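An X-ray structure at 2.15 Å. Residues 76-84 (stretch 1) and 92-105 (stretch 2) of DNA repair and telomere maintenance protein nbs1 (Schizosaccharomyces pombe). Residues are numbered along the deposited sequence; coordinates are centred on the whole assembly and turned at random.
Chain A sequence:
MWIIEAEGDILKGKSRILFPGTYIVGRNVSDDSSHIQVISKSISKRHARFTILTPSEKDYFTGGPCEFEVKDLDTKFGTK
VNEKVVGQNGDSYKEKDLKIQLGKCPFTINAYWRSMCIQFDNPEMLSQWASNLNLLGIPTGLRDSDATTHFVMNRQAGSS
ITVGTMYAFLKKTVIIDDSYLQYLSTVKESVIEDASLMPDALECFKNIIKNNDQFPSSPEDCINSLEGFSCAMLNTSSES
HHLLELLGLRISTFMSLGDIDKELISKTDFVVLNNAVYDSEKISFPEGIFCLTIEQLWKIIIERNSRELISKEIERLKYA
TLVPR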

ATOM      1  N   LYS A  76      34.776 -17.117  -5.883  1.00 39.22           N
ATOM      2  CA  LYS A  76      35.207 -18.326  -6.585  1.00 39.74           C
ATOM      3  C   LYS A  76      34.243 -18.737  -7.703  1.00 39.31           C
ATOM      4  O   LYS A  76      34.663 -18.920  -8.846  1.00 39.36           O
ATOM      5  CB  LYS A  76      35.393 -19.490  -5.598  1.00 39.93           C
ATOM      6  CG  LYS A  76      36.160 -20.683  -6.168  1.00 41.09           C
ATOM      7  CD  LYS A  76      36.583 -21.637  -5.069  1.00 41.29           C
ATOM      8  CE  LYS A  76      37.654 -22.590  -5.542  1.00 43.24           C
ATOM      9  NZ  LYS A  76      38.231 -23.375  -4.403  1.00 44.25           N
ATOM     10  N   PHE A  77      32.956 -18.862  -7.379  1.00 38.76           N
ATOM     11  CA  PHE A  77      31.991 -19.423  -8.333  1.00 38.29           C
ATOM     12  C   PHE A  77      30.952 -18.473  -8.948  1.00 37.73           C
ATOM     13  O   PHE A  77      30.127 -18.913  -9.738  1.00 37.60           O
ATOM     14  CB  PHE A  77      31.314 -20.664  -7.734  1.00 38.16           C
ATOM     15  CG  PHE A  77      32.269 -21.785  -7.441  1.00 38.71           C
ATOM     16  CD1 PHE A  77      32.455 -22.233  -6.144  1.00 38.03           C
ATOM     17  CD2 PHE A  77      33.007 -22.377  -8.467  1.00 39.61           C
ATOM     18  CE1 PHE A  77      33.350 -23.268  -5.868  1.00 40.73           C
ATOM     19  CE2 PHE A  77      33.901 -23.414  -8.205  1.00 39.59           C
ATOM     20  CZ  PHE A  77      34.080 -23.864  -6.896  1.00 39.86           C
ATOM     21  N   GLY A  78      30.994 -17.186  -8.601  1.00 37.33           N
ATOM     22  CA  GLY A  78      30.130 -16.177  -9.231  1.00 36.79           C
ATOM     23  C   GLY A  78      28.738 -16.009  -8.609  1.00 36.48           C
ATOM     24  O   GLY A  78      28.367 -16.736  -7.681  1.00 36.39           O
ATOM     25  N   THR A  79      27.972 -15.053  -9.143  1.00 36.13           N
ATOM     26  CA  THR A  79      26.589 -14.762  -8.709  1.00 35.31           C
ATOM     27  C   THR A  79      25.707 -14.521  -9.929  1.00 35.61           C
ATOM     28  O   THR A  79      26.128 -13.873 -10.890  1.00 34.83           O
ATOM     29  CB  THR A  79      26.535 -13.506  -7.800  1.00 35.27           C
ATOM     30  OG1 THR A  79      27.411 -13.690  -6.687  1.00 34.25           O
ATOM     31  CG2 THR A  79      25.098 -13.216  -7.282  1.00 33.75           C
ATOM     32  N   LYS A  80      24.489 -15.066  -9.908  1.00 35.25           N
ATOM     33  CA  LYS A  80      23.558 -14.863 -11.013  1.00 34.97           C
ATOM     34  C   LYS A  80      22.282 -14.316 -10.419  1.00 34.94           C
ATOM     35  O   LYS A  80      21.893 -14.709  -9.301  1.00 34.27           O
ATOM     36  CB  LYS A  80      23.233 -16.177 -11.750  1.00 35.10           C
ATOM     37  CG  LYS A  80      24.450 -16.984 -12.264  1.00 36.70           C
ATOM     38  CD  LYS A  80      24.003 -18.175 -13.114  1.00 37.24           C
ATOM     39  CE  LYS A  80      25.166 -18.791 -13.838  1.00 41.48           C
ATOM     40  NZ  LYS A  80      24.755 -19.813 -14.870  1.00 45.29           N
ATOM     41  N   VAL A  81      21.633 -13.421 -11.159  1.00 34.45           N
ATOM     42  CA  VAL A  81      20.273 -12.992 -10.835  1.00 34.69           C
ATOM     43  C   VAL A  81      19.357 -13.345 -12.018  1.00 35.53           C
ATOM     44  O   VAL A  81      19.629 -12.938 -13.157  1.00 34.89           O
ATOM     45  CB  VAL A  81      20.200 -11.496 -10.570  1.00 34.80           C
ATOM     46  CG1 VAL A  81      18.752 -11.098 -10.142  1.00 34.45           C
ATOM     47  CG2 VAL A  81      21.238 -11.076  -9.497  1.00 31.99           C
ATOM     48  N   ASN A  82      18.308 -14.132 -11.773  1.00 35.45           N
ATOM     49  CA  ASN A  82      17.404 -14.508 -12.861  1.00 36.46           C
ATOM     50  C   ASN A  82      18.231 -15.055 -14.014  1.00 36.53           C
ATOM     51  O   ASN A  82      18.042 -14.655 -15.150  1.00 36.83           O
ATOM     52  CB  ASN A  82      16.529 -13.298 -13.301  1.00 36.42           C
ATOM     53  CG  ASN A  82      15.420 -12.984 -12.281  1.00 37.35           C
ATOM     54  OD1 ASN A  82      15.125 -13.812 -11.431  1.00 38.62           O
ATOM     55  ND2 ASN A  82      14.823 -11.810 -12.364  1.00 36.45           N
ATOM     56  N   GLU A  83      19.179 -15.938 -13.674  1.00 37.25           N
ATOM     57  CA  GLU A  83      20.067 -16.660 -14.621  1.00 38.49           C
ATOM     58  C   GLU A  83      21.116 -15.826 -15.378  1.00 37.87           C
ATOM     59  O   GLU A  83      21.823 -16.342 -16.237  1.00 38.11           O
ATOM     60  CB  GLU A  83      19.252 -17.544 -15.577  1.00 39.20           C
ATOM     61  CG  GLU A  83      18.514 -18.651 -14.843  1.00 44.01           C
ATOM     62  CD  GLU A  83      17.595 -19.458 -15.747  1.00 51.98           C
ATOM     63  OE1 GLU A  83      17.545 -19.194 -16.980  1.00 53.91           O
ATOM     64  OE2 GLU A  83      16.912 -20.367 -15.211  1.00 55.43           O
ATOM     65  N   LYS A  84      21.222 -14.546 -15.050  1.00 37.64           N
ATOM     66  CA  LYS A  84      22.230 -13.693 -15.655  1.00 37.54           C
ATOM     67  C   LYS A  84      23.394 -13.482 -14.676  1.00 37.33           C
ATOM     68  O   LYS A  84      23.198 -13.010 -13.551  1.00 36.51           O
ATOM     69  CB  LYS A  84      21.601 -12.358 -16.039  1.00 37.21           C
ATOM     70  CG  LYS A  84      22.475 -11.444 -16.876  1.00 37.03           C
ATOM     71  CD  LYS A  84      21.856 -10.064 -16.993  1.00 37.23           C
ATOM     72  CE  LYS A  84      22.763  -9.101 -17.748  1.00 39.21           C
ATOM     73  NZ  LYS A  84      22.441  -9.114 -19.181  1.00 38.96           N
TER
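Stretch 2, residues 92-105: SYKEKDLKIQLGKC

Stretch 2 lies alongside stretch 1 as an antiparallel strand. Its segment 97-102 is extended and pairs with the short strand 79-81. The two axes run at 169° and approach to 4.7 Å. The register sets Leu-102 beside Thr-79, Gln-101 beside Lys-80 and Ile-100 beside Val-81.

The ladder of backbone hydrogen bonds starts at Gly-103, whose N donates to Gly-78 O at 2.8 Å. Lys-80 and Gln-101 form the hydrogen-bonded pair. Lys-80 N reaches Gln-101 O at 3.0 Å, and Gln-101 N reaches Lys-80 O at 2.9 Å. Asn-82 N then donates to Lys-99 O at 2.7 Å. Between these rungs the chains come close enough for CA-H...O contacts, such as Ile-100 CA to Lys-80 O at 3.4 Å.

Val-81 is a bump of stretch 1. It projects from the same face as Thr-79, Ile-100 and Leu-102, and a hollow of stretch 2 receives it. Tyr-93, on the separate strand segment 92-93, lays one ring face against it: Val-81 CG1 sits 3.8 Å from the centroid of the Tyr-93 ring, nearly on the ring normal. The same methyl, Val-81 CG1, lies 4.1 Å from Leu-98 CB and 4.3 Å from Ile-100 CG1. Farther along this face, Thr-79 CG2 packs on Leu-102 CD2 at 3.8 Å. Lys-80 and Gln-101 lie on the other face, with Lys-80 CD 3.8 Å from Gln-101 OE1.

At the far end Gly-103 provides a flat place. Its CA takes Phe-77 CB at 3.6 Å. The positive phi of Gly-103 favours glycine. A CB there would be in plain contact with Phe-77 CB, about 3.7 Å away, and would not clash with it. A type II' turn from Leu-102 to Cys-105 carries the chain onward, and Lys-104 covers one face of the Phe-77 ring, with its CD 4.0 Å from the ring centroid.

The other end is closed by Asn-82, in a type I' turn from Val-81 to Lys-84. Its CA-to-CB bond points sideways, but the end of the side chain comes nearer to stretch 2 and fits against the backbone there. Asn-82 OD1 accepts from Lys-99 N at 2.9 Å, and Asn-82 ND2 donates to Asp-97 O at 3.2 Å. A weak bond joins Asn-82 ND2 to Glu-95 OE1 at 3.3 Å. The side chain thus continues the pairing past the strand of stretch 1.

Water fills gaps beside the turn. Water 1 links Glu-83 N and Lys-99 O, at 2.9 and 3.0 Å from its O. Water 3 bridges Lys-84 O and Tyr-93 OH, at 3.1 and 2.6 Å from its O.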

ATOM      1  N   SER A  92      21.622  -3.737 -11.374  1.00 45.76           N
ATOM      2  CA  SER A  92      20.447  -3.294 -10.649  1.00 46.00           C
ATOM      3  C   SER A  92      19.191  -3.796 -11.318  1.00 45.13           C
ATOM      4  O   SER A  92      19.136  -3.955 -12.537  1.00 44.25           O
ATOM      5  CB  SER A  92      20.377  -1.773 -10.487  1.00 46.09           C
ATOM      6  OG  SER A  92      21.225  -1.101 -11.373  1.00 49.55           O
ATOM      7  N   TYR A  93      18.185  -4.029 -10.491  1.00 44.37           N
ATOM      8  CA  TYR A  93      16.974  -4.688 -10.914  1.00 44.45           C
ATOM      9  C   TYR A  93      15.787  -3.926 -10.384  1.00 44.64           C
ATOM     10  O   TYR A  93      15.776  -3.538  -9.220  1.00 44.24           O
ATOM     11  CB  TYR A  93      16.973  -6.135 -10.404  1.00 43.99           C
ATOM     12  CG  TYR A  93      17.789  -7.058 -11.294  1.00 45.33           C
ATOM     13  CD1 TYR A  93      19.163  -7.263 -11.091  1.00 43.22           C
ATOM     14  CD2 TYR A  93      17.183  -7.698 -12.371  1.00 46.36           C
ATOM     15  CE1 TYR A  93      19.893  -8.103 -11.945  1.00 41.97           C
ATOM     16  CE2 TYR A  93      17.895  -8.527 -13.213  1.00 46.17           C
ATOM     17  CZ  TYR A  93      19.240  -8.730 -13.004  1.00 44.41           C
ATOM     18  OH  TYR A  93      19.884  -9.575 -13.903  1.00 47.28           O
ATOM     19  N   LYS A  94      14.806  -3.690 -11.254  1.00 45.35           N
ATOM     20  CA  LYS A  94      13.524  -3.140 -10.837  1.00 47.04           C
ATOM     21  C   LYS A  94      12.346  -4.054 -11.099  1.00 47.18           C
ATOM     22  O   LYS A  94      11.211  -3.610 -11.134  1.00 48.46           O
ATOM     23  CB  LYS A  94      13.295  -1.745 -11.416  1.00 47.88           C
ATOM     24  CG  LYS A  94      13.524  -0.678 -10.358  1.00 50.21           C
ATOM     25  CD  LYS A  94      13.115   0.705 -10.829  1.00 54.66           C
ATOM     26  CE  LYS A  94      13.392   1.735  -9.717  1.00 55.51           C
ATOM     27  NZ  LYS A  94      12.899   3.110 -10.014  1.00 53.89           N
ATOM     28  N   GLU A  95      12.616  -5.338 -11.263  1.00 47.03           N
ATOM     29  CA  GLU A  95      11.567  -6.345 -11.369  1.00 46.67           C
ATOM     30  C   GLU A  95      11.146  -6.740  -9.956  1.00 45.54           C
ATOM     31  O   GLU A  95      11.903  -6.542  -9.003  1.00 44.96           O
ATOM     32  CB  GLU A  95      12.121  -7.585 -12.058  1.00 47.15           C
ATOM     33  CG  GLU A  95      12.291  -7.449 -13.550  1.00 52.49           C
ATOM     34  CD  GLU A  95      13.697  -7.802 -13.960  1.00 59.98           C
ATOM     35  OE1 GLU A  95      14.053  -9.012 -13.907  1.00 63.93           O
ATOM     36  OE2 GLU A  95      14.457  -6.865 -14.323  1.00 63.15           O
ATOM     37  N   LYS A  96       9.967  -7.333  -9.822  1.00 43.56           N
ATOM     38  CA  LYS A  96       9.446  -7.644  -8.495  1.00 43.50           C
ATOM     39  C   LYS A  96       9.775  -9.063  -8.007  1.00 42.92           C
ATOM     40  O   LYS A  96       9.438  -9.420  -6.891  1.00 42.70           O
ATOM     41  CB  LYS A  96       7.942  -7.373  -8.449  1.00 43.42           C
ATOM     42  CG  LYS A  96       7.612  -5.909  -8.718  1.00 42.39           C
ATOM     43  CD  LYS A  96       6.143  -5.713  -8.992  1.00 43.05           C
ATOM     44  CE  LYS A  96       5.810  -4.221  -8.933  1.00 43.66           C
ATOM     45  NZ  LYS A  96       4.344  -4.015  -8.855  1.00 45.11           N
ATOM     46  N   ASP A  97      10.440  -9.845  -8.851  1.00 42.69           N
ATOM     47  CA  ASP A  97      10.830 -11.210  -8.530  1.00 43.53           C
ATOM     48  C   ASP A  97      12.258 -11.460  -8.979  1.00 42.85           C
ATOM     49  O   ASP A  97      12.562 -11.409 -10.176  1.00 42.62           O
ATOM     50  CB  ASP A  97       9.914 -12.208  -9.232  1.00 44.63           C
ATOM     51  CG  ASP A  97       8.542 -12.259  -8.615  1.00 48.44           C
ATOM     52  OD1 ASP A  97       8.357 -13.034  -7.654  1.00 54.78           O
ATOM     53  OD2 ASP A  97       7.642 -11.535  -9.099  1.00 53.15           O
ATOM     54  N   LEU A  98      13.132 -11.735  -8.020  1.00 42.38           N
ATOM     55  CA  LEU A  98      14.542 -12.018  -8.311  1.00 41.84           C
ATOM     56  C   LEU A  98      14.948 -13.384  -7.755  1.00 41.67           C
ATOM     57  O   LEU A  98      14.697 -13.698  -6.583  1.00 42.27           O
ATOM     58  CB  LEU A  98      15.447 -10.910  -7.746  1.00 41.97           C
ATOM     59  CG  LEU A  98      15.125  -9.428  -8.020  1.00 41.34           C
ATOM     60  CD1 LEU A  98      16.076  -8.536  -7.281  1.00 40.58           C
ATOM     61  CD2 LEU A  98      15.152  -9.088  -9.529  1.00 41.98           C
ATOM     62  N   LYS A  99      15.565 -14.197  -8.608  1.00 40.67           N
ATOM     63  CA  LYS A  99      16.047 -15.506  -8.222  1.00 40.54           C
ATOM     64  C   LYS A  99      17.566 -15.381  -8.226  1.00 39.77           C
ATOM     65  O   LYS A  99      18.173 -15.172  -9.269  1.00 38.75           O
ATOM     66  CB  LYS A  99      15.536 -16.532  -9.244  1.00 40.96           C
ATOM     67  CG  LYS A  99      15.993 -17.947  -9.071  1.00 44.16           C
ATOM     68  CD  LYS A  99      15.439 -18.840 -10.195  1.00 49.55           C
ATOM     69  CE  LYS A  99      16.540 -19.663 -10.873  1.00 53.39           C
ATOM     70  NZ  LYS A  99      16.592 -21.095 -10.383  1.00 55.78           N
ATOM     71  N   ILE A 100      18.172 -15.431  -7.042  1.00 39.29           N
ATOM     72  CA  ILE A 100      19.586 -15.098  -6.899  1.00 38.70           C
ATOM     73  C   ILE A 100      20.335 -16.375  -6.518  1.00 38.80           C
ATOM     74  O   ILE A 100      20.067 -16.985  -5.457  1.00 37.92           O
ATOM     75  CB  ILE A 100      19.816 -14.010  -5.831  1.00 39.16           C
ATOM     76  CG1 ILE A 100      19.064 -12.716  -6.191  1.00 39.08           C
ATOM     77  CG2 ILE A 100      21.308 -13.765  -5.614  1.00 38.98           C
ATOM     78  CD1 ILE A 100      18.694 -11.855  -5.011  1.00 38.68           C
ATOM     79  N   GLN A 101      21.248 -16.777  -7.404  1.00 37.68           N
ATOM     80  CA  GLN A 101      22.087 -17.946  -7.206  1.00 37.92           C
ATOM     81  C   GLN A 101      23.496 -17.526  -6.799  1.00 37.65           C
ATOM     82  O   GLN A 101      24.181 -16.808  -7.520  1.00 36.73           O
ATOM     83  CB  GLN A 101      22.149 -18.804  -8.482  1.00 37.57           C
ATOM     84  CG  GLN A 101      22.749 -20.186  -8.272  1.00 40.02           C
ATOM     85  CD  GLN A 101      23.057 -20.914  -9.588  1.00 42.62           C
ATOM     86  OE1 GLN A 101      22.481 -20.615 -10.636  1.00 43.56           O
ATOM     87  NE2 GLN A 101      23.960 -21.880  -9.523  1.00 43.26           N
ATOM     88  N   LEU A 102      23.918 -17.997  -5.636  1.00 37.91           N
ATOM     89  CA  LEU A 102      25.250 -17.724  -5.142  1.00 38.56           C
ATOM     90  C   LEU A 102      26.104 -18.932  -5.419  1.00 39.38           C
ATOM     91  O   LEU A 102      25.804 -20.043  -4.950  1.00 39.36           O
ATOM     92  CB  LEU A 102      25.215 -17.433  -3.652  1.00 38.39           C
ATOM     93  CG  LEU A 102      24.250 -16.331  -3.222  1.00 38.52           C
ATOM     94  CD1 LEU A 102      24.428 -16.096  -1.757  1.00 40.24           C
ATOM     95  CD2 LEU A 102      24.493 -15.027  -4.007  1.00 38.54           C
ATOM     96  N   GLY A 103      27.161 -18.722  -6.199  1.00 39.63           N
ATOM     97  CA  GLY A 103      28.090 -19.795  -6.499  1.00 39.97           C
ATOM     98  C   GLY A 103      27.417 -20.868  -7.328  1.00 40.56           C
ATOM     99  O   GLY A 103      26.750 -20.573  -8.328  1.00 40.57           O
ATOM    100  N   LYS A 104      27.595 -22.114  -6.908  1.00 40.61           N
ATOM    101  CA  LYS A 104      26.928 -23.237  -7.530  1.00 41.17           C
ATOM    102  C   LYS A 104      25.869 -23.797  -6.592  1.00 41.67           C
ATOM    103  O   LYS A 104      25.488 -24.956  -6.710  1.00 41.72           O
ATOM    104  CB  LYS A 104      27.940 -24.326  -7.865  1.00 41.22           C
ATOM    105  CG  LYS A 104      28.934 -23.928  -8.915  1.00 41.34           C
ATOM    106  CD  LYS A 104      30.144 -24.787  -8.773  1.00 41.85           C
ATOM    107  CE  LYS A 104      30.580 -25.302 -10.116  1.00 42.64           C
ATOM    108  NZ  LYS A 104      31.647 -26.334  -9.949  1.00 43.25           N
ATOM    109  N   CYS A 105      25.385 -22.980  -5.659  1.00 42.20           N
ATOM    110  CA  CYS A 105      24.411 -23.495  -4.713  1.00 42.82           C
ATOM    111  C   CYS A 105      23.138 -23.874  -5.450  1.00 43.29           C
ATOM    112  O   CYS A 105      22.579 -23.055  -6.164  1.00 43.53           O
ATOM    113  CB  CYS A 105      24.131 -22.502  -3.596  1.00 42.81           C
ATOM    114  SG  CYS A 105      22.866 -23.086  -2.477  1.00 42.17           S
TER
HETATM  115  O   HOH W   1      19.584 -17.062 -11.063  1.00 31.65           O
HETATM  116  O   HOH W   2      18.380 -21.371 -13.051  1.00 64.70           O
HETATM  117  O   HOH W   3      22.335 -10.048 -13.115  1.00 52.81           O